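Local coordinates for protein putative cytochrome P450 hydroxylase (Chondromyces apiculatus DSM 436, PDB 6GMF) that probably acts as a heme-thiolate monooxygenase of the cytochrome P450 family, inserting oxygen into terpenes, at residues I142-G147 and E151-F156; L334-G337 and F342-G345. One frame throughout, in Å; residues are numbered along the deposited sequence.

Contact 1 (I142-G147 and E151-F156); sequences IAEMLG and ERRADF
Two consecutive helices of the cytochrome P450 fold, 136-145 and 153-163, meet here across a short connection, the first closed at Gly-147 by a Schellman motif. At the middle of the contact the methyl of Ala-143 lies over one face of the Phe-156 ring, a CH-pi contact with CB 3.8 Å from the ring centroid and displaced toward the CD1-CE1 side of the ring. With its CG anti to the backbone N (chi1 -171°), Phe-156 sends its ring across to the first helix. There CG2 of Ile-142 meets the ring edge, 3.7 Å from Phe-156 CZ, while CD1 of Leu-146 approaches more loosely from an oblique direction. Ile-142 also touches the heme, and Leu-231 of helix 220-251 packs against both Leu-146 and Phe-156. Toward the more accessible side Arg-153, bent at chi2 and chi3, passes Ala-143 CB to reach Glu-144, whose other oxygen, OE1, is paired with Arg-109. The carboxylate and guanidinium planes stand 75° apart, and the salt bridge runs from Arg-153 NH1 to the anti lone pair of Glu-144 OE2, 2.9 Å long and bent to 145° at the hydrogen.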
ATOM      1  N   ILE A 142      -1.260  -6.936 -11.329  1.00 17.81           N
ATOM      2  CA  ILE A 142      -1.785  -5.672 -11.883  1.00 17.38           C
ATOM      3  C   ILE A 142      -1.528  -5.587 -13.387  1.00 17.28           C
ATOM      4  O   ILE A 142      -2.389  -5.062 -14.125  1.00 17.92           O
ATOM      5  CB  ILE A 142      -1.361  -4.408 -11.113  1.00 18.80           C
ATOM      6  CG1 ILE A 142      -2.390  -3.284 -11.253  1.00 19.65           C
ATOM      7  CG2 ILE A 142       0.032  -3.933 -11.518  1.00 18.06           C
ATOM      8  CD1 ILE A 142      -3.743  -3.608 -10.629  1.00 20.95           C
ATOM      9  N   ALA A 143      -0.363  -6.054 -13.860  1.00 17.00           N
ATOM     10  CA  ALA A 143      -0.136  -6.081 -15.318  1.00 16.81           C
ATOM     11  C   ALA A 143      -1.188  -6.969 -16.009  1.00 18.53           C
ATOM     12  O   ALA A 143      -1.699  -6.635 -17.058  1.00 20.57           O
ATOM     13  CB  ALA A 143       1.281  -6.535 -15.568  1.00 16.52           C
ATOM     14  N   GLU A 144      -1.549  -8.095 -15.410  1.00 17.38           N
ATOM     15  CA  GLU A 144      -2.565  -8.945 -16.058  1.00 20.18           C
ATOM     16  C   GLU A 144      -3.912  -8.229 -16.038  1.00 20.67           C
ATOM     17  O   GLU A 144      -4.651  -8.265 -17.049  1.00 21.51           O
ATOM     18  CB  GLU A 144      -2.614 -10.315 -15.392  1.00 24.13           C
ATOM     19  CG  GLU A 144      -1.379 -11.088 -15.796  1.00 26.63           C
ATOM     20  CD  GLU A 144      -1.322 -12.546 -15.437  1.00 31.25           C
ATOM     21  OE1 GLU A 144      -2.393 -13.126 -15.030  1.00 33.29           O
ATOM     22  OE2 GLU A 144      -0.189 -13.090 -15.552  1.00 32.76           O
ATOM     23  N   MET A 145      -4.242  -7.577 -14.920  1.00 18.85           N
ATOM     24  CA  MET A 145      -5.522  -6.865 -14.820  1.00 19.19           C
ATOM     25  C   MET A 145      -5.604  -5.736 -15.842  1.00 21.04           C
ATOM     26  O   MET A 145      -6.666  -5.496 -16.452  1.00 21.01           O
ATOM     27  CB  MET A 145      -5.724  -6.284 -13.427  1.00 20.86           C
ATOM     28  CG  MET A 145      -6.090  -7.330 -12.446  1.00 25.16           C
ATOM     29  SD  MET A 145      -6.450  -6.561 -10.847  1.00 28.99           S
ATOM     30  CE  MET A 145      -7.655  -5.321 -11.279  1.00 30.20           C
ATOM     31  N   LEU A 146      -4.481  -5.073 -16.077  1.00 21.88           N
ATOM     32  CA  LEU A 146      -4.428  -4.003 -17.076  1.00 21.88           C
ATOM     33  C   LEU A 146      -4.259  -4.480 -18.527  1.00 22.89           C
ATOM     34  O   LEU A 146      -4.167  -3.653 -19.439  1.00 25.79           O
ATOM     35  CB  LEU A 146      -3.269  -3.085 -16.703  1.00 21.49           C
ATOM     36  CG  LEU A 146      -3.516  -2.201 -15.491  1.00 20.85           C
ATOM     37  CD1 LEU A 146      -2.217  -1.566 -15.049  1.00 20.49           C
ATOM     38  CD2 LEU A 146      -4.566  -1.135 -15.782  1.00 22.59           C
ATOM     39  N   GLY A 147      -4.166  -5.775 -18.775  1.00 20.44           N
ATOM     40  CA  GLY A 147      -4.094  -6.257 -20.117  1.00 21.68           C
ATOM     41  C   GLY A 147      -2.758  -5.992 -20.795  1.00 21.45           C
ATOM     42  O   GLY A 147      -2.710  -5.846 -22.016  1.00 24.76           O
ATOM     43  N   GLU A 151       4.849  -9.293 -24.383  1.00 23.66           N
ATOM     44  CA  GLU A 151       6.166  -8.815 -24.813  1.00 24.56           C
ATOM     45  C   GLU A 151       6.471  -7.469 -24.146  1.00 23.71           C
ATOM     46  O   GLU A 151       7.559  -6.920 -24.353  1.00 22.51           O
ATOM     47  CB  GLU A 151       6.296  -8.734 -26.339  1.00 28.92           C
ATOM     48  CG  GLU A 151       5.436  -7.679 -27.008  1.00 30.08           C
ATOM     49  CD  GLU A 151       3.994  -8.084 -27.350  1.00 33.96           C
ATOM     50  OE1 GLU A 151       3.554  -9.187 -26.971  1.00 32.31           O
ATOM     51  OE2 GLU A 151       3.299  -7.265 -27.985  1.00 41.95           O
ATOM     52  N   ARG A 152       5.486  -6.900 -23.425  1.00 20.40           N
ATOM     53  CA  ARG A 152       5.687  -5.573 -22.752  1.00 19.32           C
ATOM     54  C   ARG A 152       5.732  -5.751 -21.216  1.00 18.56           C
ATOM     55  O   ARG A 152       5.861  -4.795 -20.490  1.00 19.18           O
ATOM     56  CB  ARG A 152       4.582  -4.568 -23.133  1.00 19.76           C
ATOM     57  CG  ARG A 152       4.500  -4.249 -24.619  1.00 21.51           C
ATOM     58  CD  ARG A 152       5.383  -3.078 -25.047  1.00 25.69           C
ATOM     59  NE  ARG A 152       6.804  -3.277 -24.830  1.00 29.84           N
ATOM     60  CZ  ARG A 152       7.605  -4.029 -25.603  1.00 34.43           C
ATOM     61  NH1 ARG A 152       8.904  -4.166 -25.316  1.00 31.40           N
ATOM     62  NH2 ARG A 152       7.099  -4.648 -26.668  1.00 36.87           N
ATOM     63  N   ARG A 153       5.681  -6.980 -20.724  1.00 18.42           N
ATOM     64  CA  ARG A 153       5.690  -7.264 -19.298  1.00 19.46           C
ATOM     65  C   ARG A 153       7.017  -6.851 -18.646  1.00 17.32           C
ATOM     66  O   ARG A 153       7.014  -6.391 -17.511  1.00 17.51           O
ATOM     67  CB  ARG A 153       5.423  -8.751 -19.044  1.00 22.39           C
ATOM     68  CG  ARG A 153       4.055  -9.211 -19.522  1.00 25.98           C
ATOM     69  CD  ARG A 153       2.970  -8.771 -18.572  1.00 32.57           C
ATOM     70  NE  ARG A 153       2.901  -9.613 -17.374  1.00 34.77           N
ATOM     71  CZ  ARG A 153       2.183 -10.734 -17.295  1.00 41.94           C
ATOM     72  NH1 ARG A 153       2.170 -11.443 -16.177  1.00 40.92           N
ATOM     73  NH2 ARG A 153       1.487 -11.141 -18.346  1.00 43.40           N
ATOM     74  N   ALA A 154       8.156  -7.023 -19.363  1.00 18.24           N
ATOM     75  CA  ALA A 154       9.447  -6.621 -18.774  1.00 17.88           C
ATOM     76  C   ALA A 154       9.588  -5.090 -18.710  1.00 17.78           C
ATOM     77  O   ALA A 154      10.059  -4.559 -17.722  1.00 17.61           O
ATOM     78  CB  ALA A 154      10.552  -7.274 -19.542  1.00 17.69           C
ATOM     79  N   ASP A 155       9.089  -4.378 -19.724  1.00 17.61           N
ATOM     80  CA  ASP A 155       8.995  -2.926 -19.651  1.00 15.97           C
ATOM     81  C   ASP A 155       8.112  -2.532 -18.459  1.00 16.16           C
ATOM     82  O   ASP A 155       8.443  -1.673 -17.704  1.00 17.40           O
ATOM     83  CB  ASP A 155       8.401  -2.273 -20.899  1.00 17.34           C
ATOM     84  CG  ASP A 155       9.288  -2.230 -22.121  1.00 18.51           C
ATOM     85  OD1 ASP A 155      10.561  -2.281 -21.946  1.00 17.63           O
ATOM     86  OD2 ASP A 155       8.714  -2.141 -23.222  1.00 23.60           O
ATOM     87  N   PHE A 156       7.008  -3.269 -18.249  1.00 16.11           N
ATOM     88  CA  PHE A 156       6.081  -2.929 -17.156  1.00 15.58           C
ATOM     89  C   PHE A 156       6.771  -3.114 -15.805  1.00 17.05           C
ATOM     90  O   PHE A 156       6.590  -2.325 -14.868  1.00 16.46           O
ATOM     91  CB  PHE A 156       4.824  -3.785 -17.232  1.00 16.22           C
ATOM     92  CG  PHE A 156       3.731  -3.351 -16.291  1.00 16.59           C
ATOM     93  CD1 PHE A 156       3.689  -3.840 -14.995  1.00 18.10           C
ATOM     94  CD2 PHE A 156       2.755  -2.439 -16.667  1.00 15.59           C
ATOM     95  CE1 PHE A 156       2.654  -3.526 -14.133  1.00 17.23           C
ATOM     96  CE2 PHE A 156       1.762  -2.076 -15.774  1.00 18.08           C
ATOM     97  CZ  PHE A 156       1.722  -2.609 -14.502  1.00 17.67           C
TER

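Contact 2 (L334-G337 and F342-G345); sequences LAFG and FCIG. With HEM (protoporphyrin IX containing Fe), chain B.
The contact joins the two ends of the cysteine-ligand loop, the P450 heme-binding signature, and Phe-336 lies beside Cys-343 on the proximal, cysteine side of the porphyrin. SG of Cys-343 binds the heme iron at 2.3 Å as axial ligand, and a water takes the other axial position at 2.2 Å from the iron. Cys-343 has SG anti to its own N (chi1 -179°), which directs the sulfur to the metal while the amide points back to the 334-337 turn. That N-H donates to Phe-336 O, 3.0 Å away and nearly straight at 163°, the acceptor being met in the carbonyl plane. The type I turn from Leu-334 to Gly-337 presents this carbonyl. The Phe-336 ring sits beside the ligand: its CD1 is 3.6 Å from Cys-343 CB, the sulfur makes an oblique sulfur-aromatic contact with it, and the ring edge abuts pyrrole B, CE1 being 3.6 Å from HEM C3B. Phe-342 packs against the turn from the side away from the heme, its face under Phe-336 O, its CE1 3.6 Å from Phe-336 CB and its edge at Gly-337 O. Without this ring, as with an alanine here, Phe-336 CB and O would probably lose their cover, letting the turn shift against the cysteine loop. At both glycines the heme is close: Gly-345 CA lies 3.4 Å from HEM C3C, where a side chain would clash, and one on Gly-337 would be crowded by HEM CAA, the first carbon of a propionate. Phe-342 O accepts from Arg-91, itself a heme-binding residue. Phe-336 packs on Leu-274 of helix 266-276 and on Ala-346, Ala-349 and Arg-350 of helix 346-363, which begins directly after the cysteine loop.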
ATOM      1  N   LEU A 334      -6.733   1.224  10.797  1.00 16.87           N
ATOM      2  CA  LEU A 334      -6.802   2.261   9.754  1.00 15.75           C
ATOM      3  C   LEU A 334      -5.730   2.066   8.645  1.00 17.26           C
ATOM      4  O   LEU A 334      -5.365   2.998   7.948  1.00 16.45           O
ATOM      5  CB  LEU A 334      -6.575   3.604  10.434  1.00 16.15           C
ATOM      6  CG  LEU A 334      -7.585   3.967  11.513  1.00 17.57           C
ATOM      7  CD1 LEU A 334      -7.298   5.371  12.043  1.00 19.06           C
ATOM      8  CD2 LEU A 334      -8.983   3.904  10.948  1.00 19.72           C
ATOM      9  N   ALA A 335      -5.231   0.848   8.461  1.00 15.72           N
ATOM     10  CA  ALA A 335      -4.175   0.573   7.481  1.00 15.87           C
ATOM     11  C   ALA A 335      -4.613   0.963   6.061  1.00 15.65           C
ATOM     12  O   ALA A 335      -3.740   1.266   5.254  1.00 15.79           O
ATOM     13  CB  ALA A 335      -3.698  -0.842   7.523  1.00 15.57           C
ATOM     14  N   PHE A 336      -5.922   0.863   5.743  1.00 14.94           N
ATOM     15  CA  PHE A 336      -6.444   1.180   4.431  1.00 14.73           C
ATOM     16  C   PHE A 336      -7.066   2.579   4.388  1.00 14.52           C
ATOM     17  O   PHE A 336      -7.765   2.913   3.429  1.00 16.18           O
ATOM     18  CB  PHE A 336      -7.455   0.096   4.027  1.00 15.25           C
ATOM     19  CG  PHE A 336      -6.837  -1.215   3.640  1.00 14.90           C
ATOM     20  CD1 PHE A 336      -5.886  -1.282   2.644  1.00 15.33           C
ATOM     21  CD2 PHE A 336      -7.203  -2.404   4.257  1.00 16.19           C
ATOM     22  CE1 PHE A 336      -5.324  -2.463   2.227  1.00 15.64           C
ATOM     23  CE2 PHE A 336      -6.629  -3.594   3.861  1.00 17.43           C
ATOM     24  CZ  PHE A 336      -5.704  -3.643   2.837  1.00 15.91           C
ATOM     25  N   GLY A 337      -6.835   3.393   5.425  1.00 16.31           N
ATOM     26  CA  GLY A 337      -7.489   4.636   5.598  1.00 16.79           C
ATOM     27  C   GLY A 337      -8.923   4.470   6.080  1.00 16.98           C
ATOM     28  O   GLY A 337      -9.269   3.503   6.756  1.00 18.38           O
ATOM     29  N   PHE A 342     -10.930   5.724   1.278  1.00 16.19           N
ATOM     30  CA  PHE A 342     -10.596   4.375   1.699  1.00 15.70           C
ATOM     31  C   PHE A 342     -10.071   3.581   0.497  1.00 14.86           C
ATOM     32  O   PHE A 342     -10.701   3.507  -0.534  1.00 16.56           O
ATOM     33  CB  PHE A 342     -11.846   3.700   2.272  1.00 15.75           C
ATOM     34  CG  PHE A 342     -11.606   2.318   2.826  1.00 16.54           C
ATOM     35  CD1 PHE A 342     -11.197   2.100   4.142  1.00 16.57           C
ATOM     36  CD2 PHE A 342     -11.758   1.222   1.990  1.00 18.38           C
ATOM     37  CE1 PHE A 342     -10.964   0.818   4.610  1.00 18.23           C
ATOM     38  CE2 PHE A 342     -11.489  -0.051   2.450  1.00 18.23           C
ATOM     39  CZ  PHE A 342     -11.083  -0.248   3.753  1.00 18.05           C
ATOM     40  N   CYS A 343      -9.012   2.804   0.724  1.00 14.73           N
ATOM     41  CA  CYS A 343      -8.280   2.123  -0.301  1.00 14.59           C
ATOM     42  C   CYS A 343      -9.225   1.339  -1.226  1.00 15.14           C
ATOM     43  O   CYS A 343      -9.881   0.348  -0.779  1.00 18.42           O
ATOM     44  CB  CYS A 343      -7.295   1.148   0.337  1.00 14.61           C
ATOM     45  SG  CYS A 343      -6.299   0.265  -0.864  1.00 16.07           S
ATOM     46  N   ILE A 344      -9.234   1.682  -2.504  1.00 17.33           N
ATOM     47  CA  ILE A 344      -9.965   0.949  -3.528  1.00 17.70           C
ATOM     48  C   ILE A 344      -9.407  -0.473  -3.682  1.00 17.39           C
ATOM     49  O   ILE A 344     -10.132  -1.452  -4.027  1.00 17.92           O
ATOM     50  CB  ILE A 344      -9.908   1.746  -4.842  1.00 17.35           C
ATOM     51  CG1 ILE A 344     -10.804   2.979  -4.727  1.00 18.40           C
ATOM     52  CG2 ILE A 344     -10.271   0.918  -6.070  1.00 17.96           C
ATOM     53  CD1 ILE A 344     -10.683   3.945  -5.861  1.00 19.73           C
ATOM     54  N   GLY A 345      -8.104  -0.636  -3.459  1.00 16.97           N
ATOM     55  CA  GLY A 345      -7.443  -1.899  -3.590  1.00 16.13           C
ATOM     56  C   GLY A 345      -7.537  -2.823  -2.400  1.00 16.13           C
ATOM     57  O   GLY A 345      -6.925  -3.873  -2.466  1.00 17.64           O
TER
HETATM   58  CHA HEM B 501      -5.944   4.559  -1.159  1.00 15.48           C
HETATM   59  CHB HEM B 501      -3.422   1.837   1.752  1.00 13.76           C
HETATM   60  CHC HEM B 501      -3.132  -1.494  -1.748  1.00 14.52           C
HETATM   61  CHD HEM B 501      -5.325   1.408  -4.783  1.00 13.83           C
HETATM   62  C1A HEM B 501      -5.309   4.078  -0.038  1.00 14.07           C
HETATM   63  C2A HEM B 501      -5.353   4.771   1.204  1.00 14.37           C
HETATM   64  C3A HEM B 501      -4.603   4.000   2.032  1.00 13.48           C
HETATM   65  C4A HEM B 501      -4.172   2.870   1.292  1.00 13.73           C
HETATM   66  CMA HEM B 501      -4.209   4.257   3.466  1.00 13.69           C
HETATM   67  CAA HEM B 501      -6.031   6.066   1.558  1.00 15.92           C
HETATM   68  CBA HEM B 501      -5.228   7.324   1.129  1.00 14.10           C
HETATM   69  CGA HEM B 501      -5.844   8.619   1.613  1.00 16.38           C
HETATM   70  O1A HEM B 501      -6.830   8.602   2.393  1.00 16.63           O
HETATM   71  O2A HEM B 501      -5.207   9.667   1.264  1.00 16.83           O
HETATM   72  C1B HEM B 501      -3.087   0.663   1.058  1.00 14.18           C
HETATM   73  C2B HEM B 501      -2.390  -0.468   1.612  1.00 13.53           C
HETATM   74  C3B HEM B 501      -2.282  -1.417   0.645  1.00 14.26           C
HETATM   75  C4B HEM B 501      -2.959  -0.859  -0.529  1.00 13.77           C
HETATM   76  CMB HEM B 501      -1.896  -0.477   3.002  1.00 14.09           C
HETATM   77  CAB HEM B 501      -1.705  -2.816   0.677  1.00 15.10           C
HETATM   78  CBB HEM B 501      -1.570  -3.424   1.811  1.00 18.55           C
HETATM   79  C1C HEM B 501      -3.737  -1.065  -2.876  1.00 13.37           C
HETATM   80  C2C HEM B 501      -3.813  -1.816  -4.098  1.00 14.40           C
HETATM   81  C3C HEM B 501      -4.459  -0.937  -4.953  1.00 14.83           C
HETATM   82  C4C HEM B 501      -4.701   0.284  -4.285  1.00 14.45           C
HETATM   83  CMC HEM B 501      -3.463  -3.264  -4.286  1.00 15.99           C
HETATM   84  CAC HEM B 501      -4.875  -1.126  -6.343  1.00 15.77           C
HETATM   85  CBC HEM B 501      -4.493  -2.113  -7.118  1.00 21.61           C
HETATM   86  C1D HEM B 501      -5.636   2.511  -4.031  1.00 15.43           C
HETATM   87  C2D HEM B 501      -6.312   3.706  -4.615  1.00 15.60           C
HETATM   88  C3D HEM B 501      -6.499   4.575  -3.601  1.00 15.79           C
HETATM   89  C4D HEM B 501      -5.941   3.928  -2.409  1.00 14.91           C
HETATM   90  CMD HEM B 501      -6.695   3.778  -6.085  1.00 15.91           C
HETATM   91  CAD HEM B 501      -7.141   5.931  -3.695  1.00 15.97           C
HETATM   92  CBD HEM B 501      -8.636   5.987  -3.343  1.00 16.79           C
HETATM   93  CGD HEM B 501      -9.196   7.394  -3.348  1.00 18.57           C
HETATM   94  O1D HEM B 501     -10.430   7.498  -3.445  1.00 19.76           O
HETATM   95  O2D HEM B 501      -8.430   8.386  -3.227  1.00 17.09           O
HETATM   96  NA  HEM B 501      -4.585   2.898   0.027  1.00 15.49           N
HETATM   97  NB  HEM B 501      -3.398   0.352  -0.194  1.00 13.73           N
HETATM   98  NC  HEM B 501      -4.232   0.218  -3.004  1.00 15.30           N
HETATM   99  ND  HEM B 501      -5.375   2.746  -2.699  1.00 14.46           N
HETATM  100 FE   HEM B 501      -4.510   1.540  -1.440  1.00 15.67          FE
HETATM  101  O   HOH W   1      -2.591   2.581  -1.953  1.00 21.01           O

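How the contacts relate
Both contacts are largely buried, but the centre of contact 2 lies about 8 Å, and that of contact 1 about 19 Å, from the centre of the chain, the two centres being about 24 Å apart. They do not touch, and no helix or strand is shared; the heme is their common neighbour, reached by one isoleucine in contact 1 and lined on its cysteine side by six of the eight residues of contact 2. Contact 1 joins two helices through apolar side chains, and its polar bond is an ion pair between side chains on the partly exposed side. Contact 2 joins two irregular segments, and its polar bond links backbone atoms next to the metal.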